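Local coordinates for glutathione S-transferase delta (Bombyx mori, PDB 3VK9), which probably catalyses the conjugation of glutathione to electrophilic substrates, working as a homodimeric delta-class glutathione transferase, at residues 20-25 with 196-201; 70-75 with 97-102; 134-139 with 171-176. All coordinates share one frame; numbering follows the deposited sequence.

Interaction 1: 20-25 with 196-201; sequences TAKALN and QEANEK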
# COMPACT_ATOMS: atom_id res chain seq x y z
N THR A 20 10.21 -7.50 12.09
CA THR A 20 10.08 -8.72 11.30
C THR A 20 11.39 -9.50 11.38
O THR A 20 11.37 -10.72 11.48
CB THR A 20 9.72 -8.40 9.84
OG1 THR A 20 8.43 -7.76 9.79
CG2 THR A 20 9.69 -9.69 8.99
N ALA A 21 12.51 -8.79 11.36
CA ALA A 21 13.80 -9.45 11.47
C ALA A 21 13.96 -10.14 12.82
O ALA A 21 14.49 -11.26 12.91
CB ALA A 21 14.96 -8.46 11.20
N LYS A 22 13.53 -9.47 13.89
CA LYS A 22 13.58 -10.07 15.22
C LYS A 22 12.68 -11.29 15.29
O LYS A 22 13.07 -12.32 15.82
CB LYS A 22 13.19 -9.06 16.30
CG LYS A 22 14.26 -7.99 16.54
CD LYS A 22 15.55 -8.59 17.10
CE LYS A 22 16.52 -7.46 17.48
NZ LYS A 22 17.76 -7.94 18.15
N ALA A 23 11.47 -11.18 14.75
CA ALA A 23 10.53 -12.30 14.75
C ALA A 23 11.05 -13.53 13.97
O ALA A 23 10.71 -14.66 14.30
CB ALA A 23 9.18 -11.86 14.20
N LEU A 24 11.85 -13.31 12.94
CA LEU A 24 12.46 -14.40 12.18
C LEU A 24 13.86 -14.78 12.73
O LEU A 24 14.49 -15.73 12.26
CB LEU A 24 12.59 -14.01 10.70
CG LEU A 24 11.28 -13.79 9.91
CD1 LEU A 24 11.56 -13.22 8.51
CD2 LEU A 24 10.50 -15.08 9.81
N ASN A 25 14.33 -14.03 13.72
CA ASN A 25 15.70 -14.16 14.22
C ASN A 25 16.75 -14.11 13.11
O ASN A 25 17.64 -14.96 13.04
CB ASN A 25 15.86 -15.44 15.06
CG ASN A 25 17.21 -15.51 15.76
OD1 ASN A 25 17.79 -14.49 16.08
ND2 ASN A 25 17.71 -16.72 15.99
N GLN A 196 11.30 -4.26 22.22
CA GLN A 196 11.93 -3.12 22.87
C GLN A 196 12.99 -2.54 21.95
O GLN A 196 13.03 -1.35 21.70
CB GLN A 196 12.58 -3.52 24.19
CG GLN A 196 13.44 -2.43 24.81
CD GLN A 196 12.64 -1.20 25.22
OE1 GLN A 196 11.48 -1.30 25.59
NE2 GLN A 196 13.27 -0.03 25.14
N GLU A 197 13.86 -3.41 21.46
CA GLU A 197 14.98 -2.99 20.64
C GLU A 197 14.54 -2.62 19.23
O GLU A 197 15.00 -1.62 18.68
CB GLU A 197 16.08 -4.05 20.61
CG GLU A 197 17.11 -3.81 19.52
CD GLU A 197 18.44 -4.49 19.79
OE1 GLU A 197 18.64 -5.63 19.32
OE2 GLU A 197 19.28 -3.87 20.48
N ALA A 198 13.64 -3.41 18.64
CA ALA A 198 13.25 -3.19 17.25
C ALA A 198 12.29 -2.01 17.09
O ALA A 198 12.36 -1.30 16.10
CB ALA A 198 12.63 -4.46 16.64
N ASN A 199 11.39 -1.81 18.06
CA ASN A 199 10.42 -0.70 17.95
C ASN A 199 10.52 0.41 18.99
O ASN A 199 10.51 1.60 18.65
CB ASN A 199 8.96 -1.22 17.93
CG ASN A 199 7.98 -0.14 17.47
OD1 ASN A 199 8.06 0.32 16.33
ND2 ASN A 199 7.07 0.26 18.34
N GLU A 200 10.59 0.03 20.27
CA GLU A 200 10.50 1.04 21.33
C GLU A 200 11.68 2.01 21.33
O GLU A 200 11.50 3.21 21.52
CB GLU A 200 10.35 0.39 22.73
CG GLU A 200 9.87 1.39 23.78
CD GLU A 200 8.43 1.89 23.54
OE1 GLU A 200 7.58 1.13 23.01
OE2 GLU A 200 8.16 3.05 23.90
N LYS A 201 12.88 1.48 21.14
CA LYS A 201 14.07 2.30 21.05
C LYS A 201 13.90 3.36 19.96
O LYS A 201 13.99 4.56 20.22
CB LYS A 201 15.29 1.43 20.77
CG LYS A 201 16.61 2.20 20.75
CD LYS A 201 17.80 1.27 20.59
CE LYS A 201 19.10 2.06 20.52
NZ LYS A 201 20.29 1.19 20.36
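Lys22 lies against Ala198 with its root and reaches Glu197 with its tip, making an apolar contact with a buried residue at the one end and a salt bridge between exposed residues at the other. At the packed end, Lys22 CG rests 3.9 Å from CB of Ala198, a methyl that also touches Leu18 and Leu19 of helix 12-24. This is where the backbones are nearest, with CA of Lys22 7.2 Å from CA of Ala198. The bend at chi2 (-65°) turns the rest of the lysine chain away from Ala198 and out to the exposed carboxylate. The contact joins helix 12-24 of the thioredoxin-like N-terminal domain to helix 195-213, the last helix of the chain, and so bridges the two domains of the glutathione transferase fold. On the inner side the neighbouring Asn199 hydrogen-bonds to Arg15 and Ser166. On the solvent side, the lysine and glutamate chains cross at about a right angle. Lys22 NZ meets Glu197 OE1 almost along its C-O axis, in a salt bridge of 2.7 Å. Lys22 is deposited in two conformers, however, and this ion pair belongs to the one described here; how persistent it is remains doubtful.

Interaction 2: 70-75 with 97-102; sequences IITYLV and QRLYFD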
# COMPACT_ATOMS: atom_id res chain seq x y z
N ILE A 70 9.33 -5.59 1.89
CA ILE A 70 10.52 -6.16 2.53
C ILE A 70 10.12 -7.22 3.57
O ILE A 70 10.72 -8.31 3.64
CB ILE A 70 11.36 -5.07 3.24
CG1 ILE A 70 11.99 -4.10 2.24
CG2 ILE A 70 12.42 -5.73 4.17
CD1 ILE A 70 12.61 -2.81 2.88
N ILE A 71 9.14 -6.90 4.40
CA ILE A 71 8.77 -7.82 5.47
C ILE A 71 8.18 -9.11 4.93
O ILE A 71 8.43 -10.19 5.47
CB ILE A 71 7.84 -7.17 6.55
CG1 ILE A 71 6.47 -6.82 5.97
CG2 ILE A 71 8.52 -5.93 7.17
CD1 ILE A 71 5.58 -5.97 6.87
N THR A 72 7.39 -9.03 3.87
CA THR A 72 6.87 -10.26 3.29
C THR A 72 7.99 -10.99 2.56
O THR A 72 8.05 -12.22 2.58
CB THR A 72 5.65 -10.04 2.39
OG1 THR A 72 6.01 -9.22 1.26
CG2 THR A 72 4.49 -9.36 3.17
N TYR A 73 8.91 -10.24 1.93
CA TYR A 73 10.08 -10.86 1.30
C TYR A 73 10.95 -11.68 2.27
O TYR A 73 11.40 -12.77 1.94
CB TYR A 73 10.96 -9.80 0.63
CG TYR A 73 12.30 -10.34 0.12
CD1 TYR A 73 12.35 -11.18 -1.00
CD2 TYR A 73 13.51 -9.99 0.73
CE1 TYR A 73 13.56 -11.66 -1.50
CE2 TYR A 73 14.75 -10.47 0.23
CZ TYR A 73 14.76 -11.30 -0.88
OH TYR A 73 15.94 -11.79 -1.40
N LEU A 74 11.20 -11.14 3.46
CA LEU A 74 11.99 -11.83 4.49
C LEU A 74 11.39 -13.18 4.89
O LEU A 74 12.12 -14.16 5.06
CB LEU A 74 12.18 -10.94 5.74
CG LEU A 74 13.01 -9.67 5.49
CD1 LEU A 74 13.07 -8.80 6.73
CD2 LEU A 74 14.42 -10.02 5.01
N VAL A 75 10.06 -13.22 5.04
CA VAL A 75 9.38 -14.46 5.33
C VAL A 75 9.41 -15.41 4.14
O VAL A 75 9.73 -16.58 4.31
CB VAL A 75 7.90 -14.23 5.78
CG1 VAL A 75 7.25 -15.55 6.10
CG2 VAL A 75 7.83 -13.30 6.97
N GLN A 97 -4.37 -7.59 3.04
CA GLN A 97 -5.38 -6.54 3.21
C GLN A 97 -4.97 -5.57 4.32
O GLN A 97 -5.03 -4.36 4.13
CB GLN A 97 -6.77 -7.09 3.54
CG GLN A 97 -7.72 -5.98 3.95
CD GLN A 97 -9.15 -6.41 4.05
OE1 GLN A 97 -9.49 -7.56 3.77
NE2 GLN A 97 -10.01 -5.50 4.47
N ARG A 98 -4.56 -6.12 5.46
CA ARG A 98 -4.20 -5.26 6.59
C ARG A 98 -2.96 -4.42 6.26
O ARG A 98 -2.86 -3.28 6.71
CB ARG A 98 -3.98 -6.07 7.88
CG ARG A 98 -5.20 -6.86 8.36
CD ARG A 98 -6.39 -5.96 8.65
NE ARG A 98 -7.45 -6.71 9.33
CZ ARG A 98 -8.69 -6.82 8.89
NH1 ARG A 98 -9.08 -6.20 7.79
NH2 ARG A 98 -9.57 -7.54 9.58
N LEU A 99 -2.03 -4.98 5.48
CA LEU A 99 -0.86 -4.21 5.06
C LEU A 99 -1.25 -3.00 4.19
O LEU A 99 -0.73 -1.90 4.39
CB LEU A 99 0.18 -5.11 4.36
CG LEU A 99 0.92 -6.11 5.26
CD1 LEU A 99 1.75 -7.10 4.42
CD2 LEU A 99 1.79 -5.38 6.30
N TYR A 100 -2.18 -3.21 3.25
CA TYR A 100 -2.66 -2.11 2.42
C TYR A 100 -3.48 -1.08 3.21
O TYR A 100 -3.41 0.12 2.94
CB TYR A 100 -3.38 -2.64 1.19
CG TYR A 100 -2.40 -3.22 0.22
CD1 TYR A 100 -1.59 -2.38 -0.54
CD2 TYR A 100 -2.22 -4.60 0.11
CE1 TYR A 100 -0.66 -2.87 -1.41
CE2 TYR A 100 -1.27 -5.12 -0.78
CZ TYR A 100 -0.50 -4.24 -1.53
OH TYR A 100 0.45 -4.68 -2.41
N PHE A 101 -4.23 -1.56 4.19
CA PHE A 101 -4.91 -0.67 5.14
C PHE A 101 -3.90 0.21 5.86
O PHE A 101 -4.09 1.41 6.02
CB PHE A 101 -5.70 -1.50 6.15
CG PHE A 101 -6.19 -0.71 7.33
CD1 PHE A 101 -7.30 0.14 7.21
CD2 PHE A 101 -5.59 -0.85 8.58
CE1 PHE A 101 -7.78 0.86 8.31
CE2 PHE A 101 -6.05 -0.14 9.68
CZ PHE A 101 -7.15 0.73 9.54
N ASP A 102 -2.81 -0.41 6.31
CA ASP A 102 -1.74 0.30 7.00
C ASP A 102 -1.16 1.44 6.14
O ASP A 102 -1.19 2.62 6.53
CB ASP A 102 -0.63 -0.67 7.42
CG ASP A 102 0.49 0.02 8.18
OD1 ASP A 102 0.18 0.95 8.98
OD2 ASP A 102 1.67 -0.36 7.97
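Ile71 and Thr72, consecutive residues of helix 67-78, both rest on the side chain of Leu99 from helix 89-119. The first of these helices closes the thioredoxin-like N-terminal domain of the glutathione transferase fold and the second is the long opening helix of the all-helical domain, so this buried apolar contact is part of the interface between the domains. The backbones stay well apart, CA of Thr72 and CA of Leu99 being 10.0 Å distant, and the side chains must span the gap. Ile71 reaches across with its longer branch: CG1 sits between the backbone N and the carbonyl carbon (chi1 66°), the chain runs on extended, and CD1 arrives 3.9 Å from CD2 of Leu99. The same isoleucine touches Val17 and Thr20 of helix 12-24 and Val156 of helix 156-167. Thr72 offers its methyl, CG2 lying 3.8 Å from Leu99 CD1, while its hydroxyl OG1 makes a weak hydrogen bond to Ala69 O of its own helix. Leu99 comes from the other side with CG anti to its carbonyl carbon (chi1 -70°), and from there its two methyls divide, one for each partner; the leucine runs alongside both Ile71 and Thr72 but in the opposite sense. It also packs on Tyr100 of the second subunit, so this leucine is itself part of the dimer interface. One turn further along helix 89-119, OD2 of the buried Asp102 forms a salt bridge with Arg68 NH2 that joins the same two helices, and its hydrogen bond with Ser160 OG brings in helix 156-167.

Interaction 3: 134-139 with 171-176; sequences EALQLL and SDIDFK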
# COMPACT_ATOMS: atom_id res chain seq x y z
N GLU A 134 -11.20 7.85 12.37
CA GLU A 134 -11.95 6.86 11.59
C GLU A 134 -11.06 5.66 11.21
O GLU A 134 -11.54 4.53 11.12
CB GLU A 134 -12.54 7.49 10.32
CG GLU A 134 -13.49 8.64 10.56
CD GLU A 134 -13.85 9.39 9.28
OE1 GLU A 134 -13.27 9.07 8.21
OE2 GLU A 134 -14.71 10.30 9.35
N ALA A 135 -9.78 5.91 10.96
CA ALA A 135 -8.89 4.79 10.67
C ALA A 135 -8.77 3.89 11.91
O ALA A 135 -8.79 2.67 11.82
CB ALA A 135 -7.55 5.30 10.24
N LEU A 136 -8.68 4.52 13.08
CA LEU A 136 -8.59 3.78 14.33
C LEU A 136 -9.87 3.03 14.66
O LEU A 136 -9.83 1.95 15.23
CB LEU A 136 -8.23 4.74 15.48
CG LEU A 136 -6.77 5.21 15.56
CD1 LEU A 136 -6.62 6.41 16.53
CD2 LEU A 136 -5.86 4.07 15.96
N GLN A 137 -11.01 3.63 14.32
CA GLN A 137 -12.29 2.96 14.50
C GLN A 137 -12.38 1.70 13.63
O GLN A 137 -12.86 0.66 14.08
CB GLN A 137 -13.45 3.92 14.18
CG GLN A 137 -13.65 4.98 15.25
CD GLN A 137 -14.29 6.26 14.72
OE1 GLN A 137 -14.98 6.25 13.69
NE2 GLN A 137 -14.05 7.37 15.42
N LEU A 138 -11.90 1.79 12.40
CA LEU A 138 -11.80 0.63 11.53
C LEU A 138 -10.88 -0.45 12.13
O LEU A 138 -11.21 -1.64 12.11
CB LEU A 138 -11.29 1.03 10.14
CG LEU A 138 -12.29 1.84 9.29
CD1 LEU A 138 -11.62 2.42 8.04
CD2 LEU A 138 -13.49 0.97 8.90
N LEU A 139 -9.75 -0.02 12.69
CA LEU A 139 -8.81 -0.97 13.30
C LEU A 139 -9.50 -1.64 14.48
O LEU A 139 -9.41 -2.86 14.68
CB LEU A 139 -7.54 -0.25 13.78
CG LEU A 139 -6.47 -1.13 14.43
CD1 LEU A 139 -6.16 -2.36 13.59
CD2 LEU A 139 -5.18 -0.35 14.71
N SER A 171 2.08 12.22 19.11
CA SER A 171 1.09 13.23 18.76
C SER A 171 -0.01 13.29 19.82
O SER A 171 0.11 12.69 20.88
CB SER A 171 0.42 12.87 17.44
OG SER A 171 -0.42 11.73 17.62
N ASP A 172 -1.08 14.00 19.49
CA ASP A 172 -2.21 14.13 20.40
C ASP A 172 -3.36 13.16 20.09
O ASP A 172 -4.48 13.34 20.58
CB ASP A 172 -2.71 15.58 20.45
CG ASP A 172 -3.37 16.04 19.15
OD1 ASP A 172 -3.31 15.32 18.14
OD2 ASP A 172 -3.95 17.14 19.15
N ILE A 173 -3.09 12.14 19.29
CA ILE A 173 -4.12 11.15 19.00
C ILE A 173 -4.12 10.08 20.09
O ILE A 173 -3.16 9.31 20.24
CB ILE A 173 -3.92 10.49 17.63
CG1 ILE A 173 -3.96 11.55 16.52
CG2 ILE A 173 -4.98 9.44 17.39
CD1 ILE A 173 -5.30 12.27 16.39
N ASP A 174 -5.20 10.04 20.86
CA ASP A 174 -5.34 9.07 21.94
C ASP A 174 -5.91 7.78 21.36
O ASP A 174 -7.12 7.61 21.32
CB ASP A 174 -6.28 9.62 23.01
CG ASP A 174 -6.43 8.69 24.19
OD1 ASP A 174 -5.58 7.79 24.34
OD2 ASP A 174 -7.39 8.85 24.98
N PHE A 175 -5.05 6.88 20.89
CA PHE A 175 -5.53 5.66 20.24
C PHE A 175 -5.96 4.59 21.24
O PHE A 175 -6.71 3.68 20.91
CB PHE A 175 -4.51 5.07 19.25
CG PHE A 175 -3.17 4.74 19.87
CD1 PHE A 175 -2.16 5.69 19.91
CD2 PHE A 175 -2.93 3.49 20.40
CE1 PHE A 175 -0.92 5.38 20.49
CE2 PHE A 175 -1.71 3.17 20.98
CZ PHE A 175 -0.69 4.12 21.01
N LYS A 176 -5.45 4.70 22.46
CA LYS A 176 -5.82 3.74 23.49
C LYS A 176 -7.28 3.86 23.92
O LYS A 176 -7.80 2.98 24.63
CB LYS A 176 -4.88 3.85 24.69
CG LYS A 176 -3.51 3.24 24.42
CD LYS A 176 -2.62 3.33 25.65
CE LYS A 176 -1.25 2.71 25.41
NZ LYS A 176 -0.42 2.71 26.67
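Phe175 meets Leu136 with its CB rather than its ring: both methyls of the leucine, CD1 and CD2, lie 3.7 Å from that single carbon. The phenylalanine CG stands between the backbone N and the carbonyl carbon (chi1 58°), which carries the ring away from the leucine to lie edge-to-face with Tyr185 and against Val165. Leu136 CD1 has a second neighbour, CG2 of Ile173, at 3.6 Å, whereas CD2 meets, of these loop residues, only Phe175; Leu136 also touches Tyr178. Within the helical C-terminal domain of the glutathione transferase fold, the contact fastens the irregular segment 171-176, which leads from helix 156-167 towards helix 179-191, onto helix 126-142. Turns shape this segment. Ser171 OG accepts a nearly straight hydrogen bond from Ile173 N (168°), forming an ST turn, and also bonds to Leu168 O; Asp174 is the centre of an inverse gamma turn. Ile173 and Phe175, on either side of Asp174 in sequence, are buried, whereas the bond from CA to CB of the exposed Asp174 leads away from the helix. Ile173 also packs on Val132 and Gln133 of helix 126-142 and touches Tyr113 of helix 89-119.

Interactions 2 and 3 are buried and apolar, whereas interaction 1 grades from a buried methyl to an exposed ion pair. Interactions 1 and 2 both tie the N-terminal domain to the all-helical C-terminal domain, through different helices, 12-24 and 67-78; those helices touch each other where Thr20 OG1 lies 3.2 Å from Ile71 CG2. Interaction 3 stays within the C-terminal domain and pairs a helix with a loop, not two helices. Helix 89-119 connects it to interaction 2, since the ring of Phe101 packs on the backbone of Ala135 and on Leu138. Interactions 1 and 3 do not touch, their nearest atoms being about 9 Å apart.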